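Local coordinates for polymerase X (Deinococcus radiodurans, PDB 2W9M) that is a family X DNA polymerase that extends DNA with deoxynucleoside triphosphates and also carries a zinc-binding PHP domain, at the zinc ion site. Numbering follows the deposited sequence.

The zinc ion site. Residues 90, 332, 334, 362, 364, 401, 426, 428, 456, 487, 489, 494, 516, 518. With ZN (zinc ion), chain B; ZN (zinc ion), chain C.
From strand 399-403 Glu401 extends its side chain, CG anti to the backbone N (chi1 -171°) and the chain fully extended, which sets its carboxylate between two zinc ions 3.0 Å apart, ZN (chain B) to ZN (chain C). OE1 binds ZN (chain B), whereas OE2 binds ZN (chain C) at 2.1 Å and accepts a hydrogen bond from the Ser426 hydroxyl OG through its anti lone pair, so both carboxylate oxygens are held and its rotation is fixed. ZN (chain B) is also bound by the NE2 atoms of His332 and His334 and by Asp516 OD1, which lies nearly opposite Glu401 OE1 (163°) in an irregular shell. His332, its CG likewise anti to the backbone N, turns ND1 to the syn lone pair of Glu487 OE1 at 2.7 Å, close to the ring plane; this buttress would probably make the imidazole a stronger zinc donor. The other Glu487 oxygen, OE2, is met from above its plane by the His456 amide N and by Asn489 ND2, which also reaches Asp516 OD2 at 3.2 Å. Across the pair, ZN (chain C) takes NE2 of His456, whose CG sits in the crowded position (chi1 43°), and NE2 of His428 at 2.4 Å; the His428 ring meets the ion askew, its CE1 much nearer than its CD2, so this bond looks less well formed, and further ligands may be unseen. Arg494 NH1 lies 3.7 Å above the centre of the His456 ring. The His428 ring is steered by an in-plane hydrogen bond from ND1 to the carbonyl O of Gly90 (3.0 Å), at the end of helix 83-91, tying the metal site to the N-terminal helical region. An alanine here, with neither the NE2 ligand nor the ND1 donor, would probably leave ZN (chain C) weakly held and uncouple the site from Gly90. The two ions belong to the PHP domain's three-zinc centre, whose third site is formed by Asp339, His364 and His518; His332 and His334 form its HXH motif, and it probably supports phosphoester hydrolysis alongside the polymerase activity.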
ATOM      1  N   GLY A  90      -6.946   2.399  13.519  1.00 30.88           N
ATOM      2  CA  GLY A  90      -5.512   2.175  13.533  1.00 32.34           C
ATOM      3  C   GLY A  90      -5.109   0.727  13.325  1.00 38.12           C
ATOM      4  O   GLY A  90      -3.946   0.440  13.033  1.00 35.50           O
ATOM      5  N   HIS A 332       5.501 -10.959   5.660  1.00 24.58           N
ATOM      6  CA  HIS A 332       4.497 -10.061   6.212  1.00 22.36           C
ATOM      7  C   HIS A 332       3.185 -10.136   5.427  1.00 23.16           C
ATOM      8  O   HIS A 332       2.788  -9.189   4.759  1.00 23.52           O
ATOM      9  CB  HIS A 332       5.032  -8.628   6.282  1.00 25.91           C
ATOM     10  CG  HIS A 332       4.132  -7.689   7.015  1.00 25.28           C
ATOM     11  ND1 HIS A 332       4.288  -6.316   6.968  1.00 25.40           N
ATOM     12  CD2 HIS A 332       3.053  -7.914   7.797  1.00 28.32           C
ATOM     13  CE1 HIS A 332       3.352  -5.746   7.699  1.00 27.58           C
ATOM     14  NE2 HIS A 332       2.585  -6.693   8.216  1.00 28.78           N
ATOM     15  N   HIS A 334      -1.066 -11.650   5.722  1.00 29.42           N
ATOM     16  CA  HIS A 334      -2.094 -11.970   6.710  1.00 26.98           C
ATOM     17  C   HIS A 334      -3.042 -13.057   6.221  1.00 31.54           C
ATOM     18  O   HIS A 334      -3.274 -13.199   5.022  1.00 38.40           O
ATOM     19  CB  HIS A 334      -2.872 -10.715   7.116  1.00 23.19           C
ATOM     20  CG  HIS A 334      -2.043  -9.709   7.848  1.00 26.60           C
ATOM     21  ND1 HIS A 334      -2.081  -9.563   9.217  1.00 29.15           N
ATOM     22  CD2 HIS A 334      -1.137  -8.805   7.398  1.00 24.18           C
ATOM     23  CE1 HIS A 334      -1.239  -8.613   9.582  1.00 32.39           C
ATOM     24  NE2 HIS A 334      -0.654  -8.139   8.495  1.00 27.39           N
ATOM     25  N   ALA A 362       2.535 -13.664   9.054  1.00 26.40           N
ATOM     26  CA  ALA A 362       2.676 -12.522   9.962  1.00 23.11           C
ATOM     27  C   ALA A 362       1.343 -11.891  10.367  1.00 26.53           C
ATOM     28  O   ALA A 362       1.074 -10.734  10.049  1.00 31.87           O
ATOM     29  CB  ALA A 362       3.594 -11.469   9.352  1.00 22.37           C
ATOM     30  N   HIS A 364      -1.603 -10.474  13.115  1.00 19.60           N
ATOM     31  CA  HIS A 364      -1.507  -9.569  14.257  1.00 19.64           C
ATOM     32  C   HIS A 364      -1.515 -10.332  15.569  1.00 28.66           C
ATOM     33  O   HIS A 364      -1.808 -11.529  15.608  1.00 28.89           O
ATOM     34  CB  HIS A 364      -2.661  -8.569  14.275  1.00 28.15           C
ATOM     35  CG  HIS A 364      -2.844  -7.834  12.991  1.00 28.16           C
ATOM     36  ND1 HIS A 364      -2.185  -6.658  12.708  1.00 30.22           N
ATOM     37  CD2 HIS A 364      -3.615  -8.106  11.914  1.00 29.15           C
ATOM     38  CE1 HIS A 364      -2.540  -6.241  11.506  1.00 28.37           C
ATOM     39  NE2 HIS A 364      -3.404  -7.102  11.003  1.00 32.60           N
ATOM     40  N   GLU A 401       3.132 -10.271  13.331  1.00 29.34           N
ATOM     41  CA  GLU A 401       3.251  -8.822  13.398  1.00 21.06           C
ATOM     42  C   GLU A 401       2.932  -8.374  14.814  1.00 19.68           C
ATOM     43  O   GLU A 401       1.774  -8.143  15.155  1.00 29.93           O
ATOM     44  CB  GLU A 401       2.336  -8.119  12.397  1.00 21.14           C
ATOM     45  CG  GLU A 401       2.612  -6.627  12.322  1.00 19.16           C
ATOM     46  CD  GLU A 401       1.711  -5.900  11.356  1.00 31.51           C
ATOM     47  OE1 GLU A 401       0.877  -6.568  10.707  1.00 22.39           O
ATOM     48  OE2 GLU A 401       1.844  -4.654  11.251  1.00 31.18           O
ATOM     49  N   SER A 426       5.353  -3.348  14.794  1.00 18.09           N
ATOM     50  CA  SER A 426       4.564  -2.296  14.167  1.00 21.82           C
ATOM     51  C   SER A 426       3.721  -1.540  15.178  1.00 25.19           C
ATOM     52  O   SER A 426       3.354  -2.082  16.220  1.00 33.28           O
ATOM     53  CB  SER A 426       3.639  -2.893  13.102  1.00 17.05           C
ATOM     54  OG  SER A 426       4.381  -3.504  12.059  1.00 33.69           O
ATOM     55  N   HIS A 428       0.100   0.115  15.897  1.00 32.06           N
ATOM     56  CA  HIS A 428      -1.297   0.036  15.482  1.00 37.14           C
ATOM     57  C   HIS A 428      -2.208   0.704  16.514  1.00 35.30           C
ATOM     58  O   HIS A 428      -3.431   0.536  16.493  1.00 47.71           O
ATOM     59  CB  HIS A 428      -1.720  -1.422  15.283  1.00 37.77           C
ATOM     60  CG  HIS A 428      -1.247  -2.022  13.996  1.00 35.33           C
ATOM     61  ND1 HIS A 428      -1.700  -1.596  12.764  1.00 41.92           N
ATOM     62  CD2 HIS A 428      -0.382  -3.033  13.749  1.00 38.75           C
ATOM     63  CE1 HIS A 428      -1.121  -2.309  11.815  1.00 32.28           C
ATOM     64  NE2 HIS A 428      -0.314  -3.186  12.385  1.00 30.77           N
ATOM     65  N   HIS A 456       5.822  -0.850   8.348  1.00 23.77           N
ATOM     66  CA  HIS A 456       5.433   0.512   7.945  1.00 28.11           C
ATOM     67  C   HIS A 456       5.791   1.611   8.952  1.00 25.53           C
ATOM     68  O   HIS A 456       4.930   2.099   9.682  1.00 26.74           O
ATOM     69  CB  HIS A 456       3.936   0.562   7.625  1.00 18.65           C
ATOM     70  CG  HIS A 456       3.091  -0.179   8.607  1.00 21.41           C
ATOM     71  ND1 HIS A 456       2.793   0.315   9.855  1.00 27.35           N
ATOM     72  CD2 HIS A 456       2.483  -1.389   8.528  1.00 27.38           C
ATOM     73  CE1 HIS A 456       2.036  -0.553  10.506  1.00 27.53           C
ATOM     74  NE2 HIS A 456       1.836  -1.596   9.718  1.00 21.44           N
ATOM     75  N   GLU A 487      11.006  -1.907   6.736  1.00 18.90           N
ATOM     76  CA  GLU A 487      10.080  -2.339   5.701  1.00 18.84           C
ATOM     77  C   GLU A 487       9.695  -1.209   4.758  1.00 24.00           C
ATOM     78  O   GLU A 487       9.471  -0.076   5.181  1.00 20.75           O
ATOM     79  CB  GLU A 487       8.825  -2.941   6.343  1.00 19.08           C
ATOM     80  CG  GLU A 487       7.637  -3.127   5.403  1.00 26.17           C
ATOM     81  CD  GLU A 487       6.481  -3.870   6.068  1.00 35.73           C
ATOM     82  OE1 GLU A 487       6.582  -5.107   6.216  1.00 32.68           O
ATOM     83  OE2 GLU A 487       5.475  -3.223   6.445  1.00 27.48           O
ATOM     84  N   ASN A 489       6.619  -0.901   2.812  1.00 30.41           N
ATOM     85  CA  ASN A 489       5.325  -1.550   2.686  1.00 16.75           C
ATOM     86  C   ASN A 489       4.741  -1.297   1.308  1.00 20.21           C
ATOM     87  O   ASN A 489       4.451  -0.158   0.942  1.00 28.36           O
ATOM     88  CB  ASN A 489       4.383  -1.070   3.792  1.00 22.10           C
ATOM     89  CG  ASN A 489       3.190  -1.981   3.978  1.00 24.96           C
ATOM     90  OD1 ASN A 489       2.343  -2.100   3.096  1.00 24.57           O
ATOM     91  ND2 ASN A 489       3.115  -2.628   5.134  1.00 26.34           N
ATOM     92  N   ARG A 494      -0.029   2.618   1.666  1.00 21.85           N
ATOM     93  CA  ARG A 494       1.043   2.891   2.614  1.00 22.24           C
ATOM     94  C   ARG A 494       2.303   3.428   1.938  1.00 23.90           C
ATOM     95  O   ARG A 494       2.695   4.572   2.178  1.00 25.88           O
ATOM     96  CB  ARG A 494       1.353   1.651   3.447  1.00 19.72           C
ATOM     97  CG  ARG A 494       0.227   1.267   4.394  1.00 25.95           C
ATOM     98  CD  ARG A 494       0.602   0.048   5.218  1.00 25.35           C
ATOM     99  NE  ARG A 494      -0.504  -0.422   6.045  1.00 29.71           N
ATOM    100  CZ  ARG A 494      -0.870   0.137   7.194  1.00 27.80           C
ATOM    101  NH1 ARG A 494      -0.227   1.202   7.655  1.00 24.09           N
ATOM    102  NH2 ARG A 494      -1.885  -0.366   7.882  1.00 38.93           N
ATOM    103  N   ASP A 516       2.196  -6.854   2.698  1.00 23.96           N
ATOM    104  CA  ASP A 516       1.208  -6.770   3.767  1.00 19.33           C
ATOM    105  C   ASP A 516      -0.147  -7.271   3.271  1.00 18.93           C
ATOM    106  O   ASP A 516      -1.195  -6.749   3.655  1.00 24.48           O
ATOM    107  CB  ASP A 516       1.090  -5.332   4.279  1.00 27.12           C
ATOM    108  CG  ASP A 516       0.512  -5.256   5.681  1.00 25.58           C
ATOM    109  OD1 ASP A 516       0.086  -6.304   6.203  1.00 29.02           O
ATOM    110  OD2 ASP A 516       0.482  -4.150   6.263  1.00 33.35           O
ATOM    111  N   HIS A 518      -3.579  -8.908   2.714  1.00 22.58           N
ATOM    112  CA  HIS A 518      -4.663  -9.443   3.530  1.00 35.34           C
ATOM    113  C   HIS A 518      -5.551 -10.371   2.704  1.00 20.60           C
ATOM    114  O   HIS A 518      -6.555 -10.889   3.183  1.00 25.99           O
ATOM    115  CB  HIS A 518      -5.480  -8.303   4.129  1.00 26.23           C
ATOM    116  CG  HIS A 518      -4.804  -7.626   5.278  1.00 23.23           C
ATOM    117  ND1 HIS A 518      -3.732  -6.778   5.111  1.00 29.99           N
ATOM    118  CD2 HIS A 518      -5.036  -7.685   6.609  1.00 21.63           C
ATOM    119  CE1 HIS A 518      -3.336  -6.337   6.292  1.00 28.14           C
ATOM    120  NE2 HIS A 518      -4.109  -6.875   7.218  1.00 30.74           N
TER
HETATM  121 ZN    ZN B1566       0.424  -6.115   8.574  1.00 24.88          ZN
HETATM  122 ZN    ZN C1567       0.450  -3.561  10.101  1.00 27.67          ZN